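Local coordinates for protein FG41 Malonate Semialdehyde Decarboxylase (Coryneform bacterium, PDB 3MJZ) that belongs to the tautomerase superfamily (MIF clan) and is built as a trimer of small alpha/beta subunits whose sheets meet across the interfaces, at residues I50-A55 and V65-V70; L2-L7 and H69-A74. All blocks are in the same frame, centred on the assembly; numbering follows the deposited sequence.

Interaction 1 of 2, residues I50-A55 and V65-V70; sequences IIAEDA and VVIIHV
The CG2 methyl of I50 meets both I67 and V65, lying 3.5 Å from I67 CD1 and 4.0 Å from V65 CB. It points there because it stands anti to the backbone N of I50, while CG1 swings beside that N (chi1 -66°) and carries CD1 away toward strand 2-8, where the side chain also touches T8. I50 and I67 run alongside each other in opposite senses and touch methyl to methyl, CG2 of I50 against CD1 of I67. A52 makes the second point of touch: its CB sits over the fork of V65, 3.9 Å from V65 CG1. V65 has CG1 anti to its backbone N (chi1 174°) and CG2 beside that N, and both methyls lie equally near A52 CB. A looser approach, 4.5 Å from A52 CB to I67 CD1, joins the two points into one hydrophobic patch.

No hydrogen bond links the segments, and the nearest CA atoms, those of A52 and V65, are 7.1 Å apart; strand 50-52 is thus not a sheet neighbour of strand 66-73 but rests through side chains on V65, just before that strand, and on I67 within it. Its backbone is used elsewhere. In this trimer of the tautomerase superfamily, I50, I51 and A52 form an antiparallel ladder with a strand of the second subunit, extending the sheet across the interface, and I51, facing away from V65 and I67, packs on Q40 of that subunit.

Beyond the strand the chain turns at D54, whose OD2 accepts hydrogen bonds from G58 N and F59 N, while OD1 bonds to G56 N and forms a salt bridge with R36 of the second subunit. V66, between V65 and I67, is bonded through its backbone to D101 and F103, tying this end of strand 66-73 to strand 102-109 and the residue before it.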
# COMPACT_ATOMS: atom_id res chain seq x y z
N ILE A 50 -8.92 9.88 -7.12
CA ILE A 50 -7.49 9.98 -7.36
C ILE A 50 -7.16 11.43 -7.70
O ILE A 50 -7.72 12.00 -8.65
CB ILE A 50 -7.00 9.06 -8.50
CG1 ILE A 50 -7.15 7.60 -8.11
CG2 ILE A 50 -5.54 9.32 -8.83
CD1 ILE A 50 -6.72 6.67 -9.21
N ILE A 51 -6.27 12.03 -6.91
CA ILE A 51 -5.84 13.42 -7.05
C ILE A 51 -4.32 13.44 -7.18
O ILE A 51 -3.60 13.26 -6.19
CB ILE A 51 -6.26 14.33 -5.84
CG1 ILE A 51 -7.75 14.15 -5.51
CG2 ILE A 51 -5.95 15.80 -6.15
CD1 ILE A 51 -8.12 14.44 -4.05
N ALA A 52 -3.85 13.64 -8.42
CA ALA A 52 -2.44 13.65 -8.75
C ALA A 52 -2.12 14.90 -9.54
O ALA A 52 -2.66 15.12 -10.62
CB ALA A 52 -2.09 12.41 -9.56
N GLU A 53 -1.26 15.75 -8.99
CA GLU A 53 -0.85 16.98 -9.65
C GLU A 53 0.59 16.85 -10.16
O GLU A 53 1.06 15.73 -10.40
CB GLU A 53 -1.04 18.18 -8.70
CG GLU A 53 -2.51 18.61 -8.56
CD GLU A 53 -2.82 19.47 -7.33
OE1 GLU A 53 -1.96 20.22 -6.82
OE2 GLU A 53 -3.97 19.42 -6.86
N ASP A 54 1.29 17.97 -10.31
CA ASP A 54 2.60 17.95 -10.97
C ASP A 54 3.79 18.32 -10.08
O ASP A 54 4.90 18.48 -10.59
CB ASP A 54 2.57 18.90 -12.16
CG ASP A 54 2.49 20.34 -11.74
OD1 ASP A 54 2.05 20.59 -10.61
OD2 ASP A 54 2.86 21.22 -12.54
N ALA A 55 3.56 18.47 -8.78
CA ALA A 55 4.59 18.90 -7.83
C ALA A 55 5.25 20.19 -8.30
O ALA A 55 6.39 20.50 -7.92
CB ALA A 55 5.64 17.78 -7.59
N VAL A 65 -5.72 9.30 -14.39
CA VAL A 65 -4.38 9.02 -13.83
C VAL A 65 -4.18 7.52 -13.58
O VAL A 65 -5.12 6.82 -13.23
CB VAL A 65 -4.13 9.78 -12.51
CG1 VAL A 65 -2.82 9.36 -11.88
CG2 VAL A 65 -4.14 11.31 -12.73
N VAL A 66 -2.96 7.04 -13.82
CA VAL A 66 -2.55 5.65 -13.54
C VAL A 66 -1.35 5.68 -12.60
O VAL A 66 -0.24 6.02 -13.01
CB VAL A 66 -2.15 4.88 -14.82
CG1 VAL A 66 -1.76 3.44 -14.50
CG2 VAL A 66 -3.29 4.88 -15.84
N ILE A 67 -1.58 5.36 -11.33
CA ILE A 67 -0.53 5.32 -10.32
C ILE A 67 -0.10 3.86 -10.11
O ILE A 67 -0.92 3.02 -9.75
CB ILE A 67 -1.00 5.99 -8.99
CG1 ILE A 67 -1.24 7.49 -9.23
CG2 ILE A 67 0.01 5.79 -7.87
CD1 ILE A 67 -2.30 8.10 -8.35
N ILE A 68 1.18 3.59 -10.38
CA ILE A 68 1.82 2.25 -10.22
C ILE A 68 2.79 2.31 -9.03
O ILE A 68 3.73 3.08 -9.04
CB ILE A 68 2.67 1.82 -11.48
CG1 ILE A 68 2.09 2.34 -12.80
CG2 ILE A 68 2.87 0.32 -11.51
CD1 ILE A 68 0.74 1.85 -13.08
N HIS A 69 2.54 1.47 -8.03
CA HIS A 69 3.29 1.40 -6.79
C HIS A 69 3.97 0.02 -6.78
O HIS A 69 3.33 -1.03 -6.70
CB HIS A 69 2.32 1.56 -5.63
CG HIS A 69 2.94 2.00 -4.33
ND1 HIS A 69 4.29 1.89 -4.06
CD2 HIS A 69 2.37 2.47 -3.21
CE1 HIS A 69 4.53 2.32 -2.84
NE2 HIS A 69 3.37 2.67 -2.29
N VAL A 70 5.29 0.03 -6.92
CA VAL A 70 6.07 -1.19 -7.06
C VAL A 70 6.68 -1.55 -5.71
O VAL A 70 7.38 -0.74 -5.08
CB VAL A 70 7.14 -1.02 -8.15
CG1 VAL A 70 7.93 -2.29 -8.32
CG2 VAL A 70 6.48 -0.62 -9.47

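Interaction 2 of 2, residues L2-L7 and H69-A74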
# COMPACT_ATOMS: atom_id res chain seq x y z
N LEU A 2 5.29 -7.07 -5.96
CA LEU A 2 3.85 -6.88 -5.89
C LEU A 2 3.60 -5.48 -6.41
O LEU A 2 4.25 -4.52 -5.98
CB LEU A 2 3.31 -7.03 -4.46
CG LEU A 2 1.81 -6.75 -4.22
CD1 LEU A 2 0.86 -7.61 -5.02
CD2 LEU A 2 1.46 -6.82 -2.75
N ILE A 3 2.67 -5.38 -7.36
CA ILE A 3 2.35 -4.10 -8.03
C ILE A 3 0.90 -3.76 -7.76
O ILE A 3 -0.01 -4.54 -8.02
CB ILE A 3 2.70 -4.10 -9.55
CG1 ILE A 3 4.20 -4.30 -9.74
CG2 ILE A 3 2.34 -2.81 -10.23
CD1 ILE A 3 4.52 -5.69 -10.00
N ARG A 4 0.71 -2.60 -7.16
CA ARG A 4 -0.59 -2.04 -6.93
C ARG A 4 -0.78 -1.02 -8.02
O ARG A 4 -0.11 0.04 -8.03
CB ARG A 4 -0.66 -1.37 -5.53
CG ARG A 4 -0.60 -2.34 -4.37
CD ARG A 4 -0.98 -1.73 -3.02
NE ARG A 4 -0.85 -2.78 -2.02
CZ ARG A 4 -1.84 -3.57 -1.62
NH1 ARG A 4 -3.07 -3.40 -2.09
NH2 ARG A 4 -1.61 -4.52 -0.73
N ILE A 5 -1.66 -1.36 -8.96
CA ILE A 5 -2.03 -0.41 -10.03
C ILE A 5 -3.35 0.25 -9.71
O ILE A 5 -4.41 -0.39 -9.73
CB ILE A 5 -2.09 -1.05 -11.44
CG1 ILE A 5 -0.74 -1.70 -11.79
CG2 ILE A 5 -2.42 -0.00 -12.49
CD1 ILE A 5 -0.81 -3.11 -12.02
N ASP A 6 -3.28 1.54 -9.39
CA ASP A 6 -4.48 2.30 -9.10
C ASP A 6 -4.84 3.22 -10.27
O ASP A 6 -4.12 4.15 -10.61
CB ASP A 6 -4.34 3.05 -7.77
CG ASP A 6 -4.46 2.12 -6.57
OD1 ASP A 6 -5.61 1.96 -6.10
OD2 ASP A 6 -3.42 1.58 -6.10
N LEU A 7 -5.96 2.91 -10.92
CA LEU A 7 -6.37 3.62 -12.13
C LEU A 7 -7.82 4.07 -12.00
O LEU A 7 -8.38 3.97 -10.93
CB LEU A 7 -6.10 2.78 -13.38
CG LEU A 7 -6.60 1.36 -13.61
CD1 LEU A 7 -6.19 0.95 -15.01
CD2 LEU A 7 -5.98 0.40 -12.65
N HIS A 69 2.54 1.47 -8.03
CA HIS A 69 3.29 1.40 -6.79
C HIS A 69 3.97 0.02 -6.78
O HIS A 69 3.33 -1.03 -6.70
CB HIS A 69 2.32 1.56 -5.63
CG HIS A 69 2.94 2.00 -4.33
ND1 HIS A 69 4.29 1.89 -4.06
CD2 HIS A 69 2.37 2.47 -3.21
CE1 HIS A 69 4.53 2.32 -2.84
NE2 HIS A 69 3.37 2.67 -2.29
N VAL A 70 5.29 0.03 -6.92
CA VAL A 70 6.07 -1.19 -7.06
C VAL A 70 6.68 -1.55 -5.71
O VAL A 70 7.38 -0.74 -5.08
CB VAL A 70 7.14 -1.02 -8.15
CG1 VAL A 70 7.93 -2.29 -8.32
CG2 VAL A 70 6.48 -0.62 -9.47
N PHE A 71 6.35 -2.75 -5.24
CA PHE A 71 6.91 -3.29 -4.01
C PHE A 71 7.88 -4.38 -4.39
O PHE A 71 7.47 -5.44 -4.84
CB PHE A 71 5.82 -3.83 -3.07
CG PHE A 71 4.92 -2.77 -2.52
CD1 PHE A 71 3.79 -2.38 -3.22
CD2 PHE A 71 5.19 -2.17 -1.31
CE1 PHE A 71 2.94 -1.40 -2.72
CE2 PHE A 71 4.35 -1.19 -0.80
CZ PHE A 71 3.22 -0.80 -1.51
N THR A 72 9.17 -4.12 -4.21
CA THR A 72 10.19 -5.04 -4.66
C THR A 72 11.36 -5.12 -3.66
O THR A 72 11.50 -4.25 -2.77
CB THR A 72 10.67 -4.67 -6.09
OG1 THR A 72 11.37 -5.77 -6.68
CG2 THR A 72 11.55 -3.42 -6.06
N GLN A 73 12.17 -6.17 -3.80
CA GLN A 73 13.38 -6.37 -3.00
C GLN A 73 14.39 -5.25 -3.21
O GLN A 73 14.53 -4.72 -4.33
CB GLN A 73 14.04 -7.71 -3.34
CG GLN A 73 13.12 -8.87 -3.12
CD GLN A 73 13.66 -10.17 -3.66
OE1 GLN A 73 14.62 -10.73 -3.12
NE2 GLN A 73 13.02 -10.68 -4.69
N ALA A 74 15.09 -4.89 -2.13
CA ALA A 74 16.18 -3.93 -2.18
C ALA A 74 17.31 -4.45 -3.07
O ALA A 74 17.45 -5.67 -3.26
CB ALA A 74 16.69 -3.66 -0.77
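R4 and F71 meet on one face of the sheet with their flat groups turned 90° apart. The aliphatic part of R4 does most of the touching: CD lies 3.9 Å from F71 CE1, and CE1 comes to the guanidinium at its edge, near its plane. This is van der Waals contact, not cation-pi stacking. With chi1 of F71 at -67°, the ring leans beside its own backbone N and over H69, whose ring carries F71 CZ 3.5 Å above its centre. The edge of F71 in turn faces L2 O, which lies in the ring plane 3.5 Å from F71 CD1.

Underneath, the strands run antiparallel, with 173° between their directions. L2 with F71 and R4 with H69 are hydrogen-bonded pairs; F71 N reaches L2 O at 2.8 Å. I3 with V70 is the non-hydrogen-bonded pair between them. Its side chains occupy the other face, where I3 CG1 approaches V70 CG2 at 4.3 Å. These are the two central strands of the four-stranded sheet, and the L2, R4, H69 and F71 face looks into the trimer: F71 meets H69 of the third subunit edge-to-face.

The polar end of R4 is engaged outside these two strands, between chains: its NH1 forms a salt bridge with D6 OD2 of the third subunit, and D6 OD2 of this chain takes the same bond from R4 of the second subunit. R4 NE is buried with no partner in the model, and the salt bridge through NH1, to a carboxylate of another chain, would favour the positive charge being held at the interface.

Both contacts use strand 66-73, and their centres lie 13 Å apart. Interaction 2 begins at the first strand of the chain and interaction 1 at strand 50-52; both end on the 66-73 strand, sharing H69 and V70. Strands 2-8 and 66-73 are neighbours in the sheet, so interaction 2 is a pairing within it, whereas interaction 1 packs strand 50-52, which is not in this sheet, against V65 and I67 around the start of strand 66-73. They touch directly: I67 O probably accepts a hydrogen bond from D6 N, and I68 packs on I3 and I5. Interaction 1 reaches the second subunit mainly through 50-54, interaction 2 through D6 and H69; interaction 2 also meets the third.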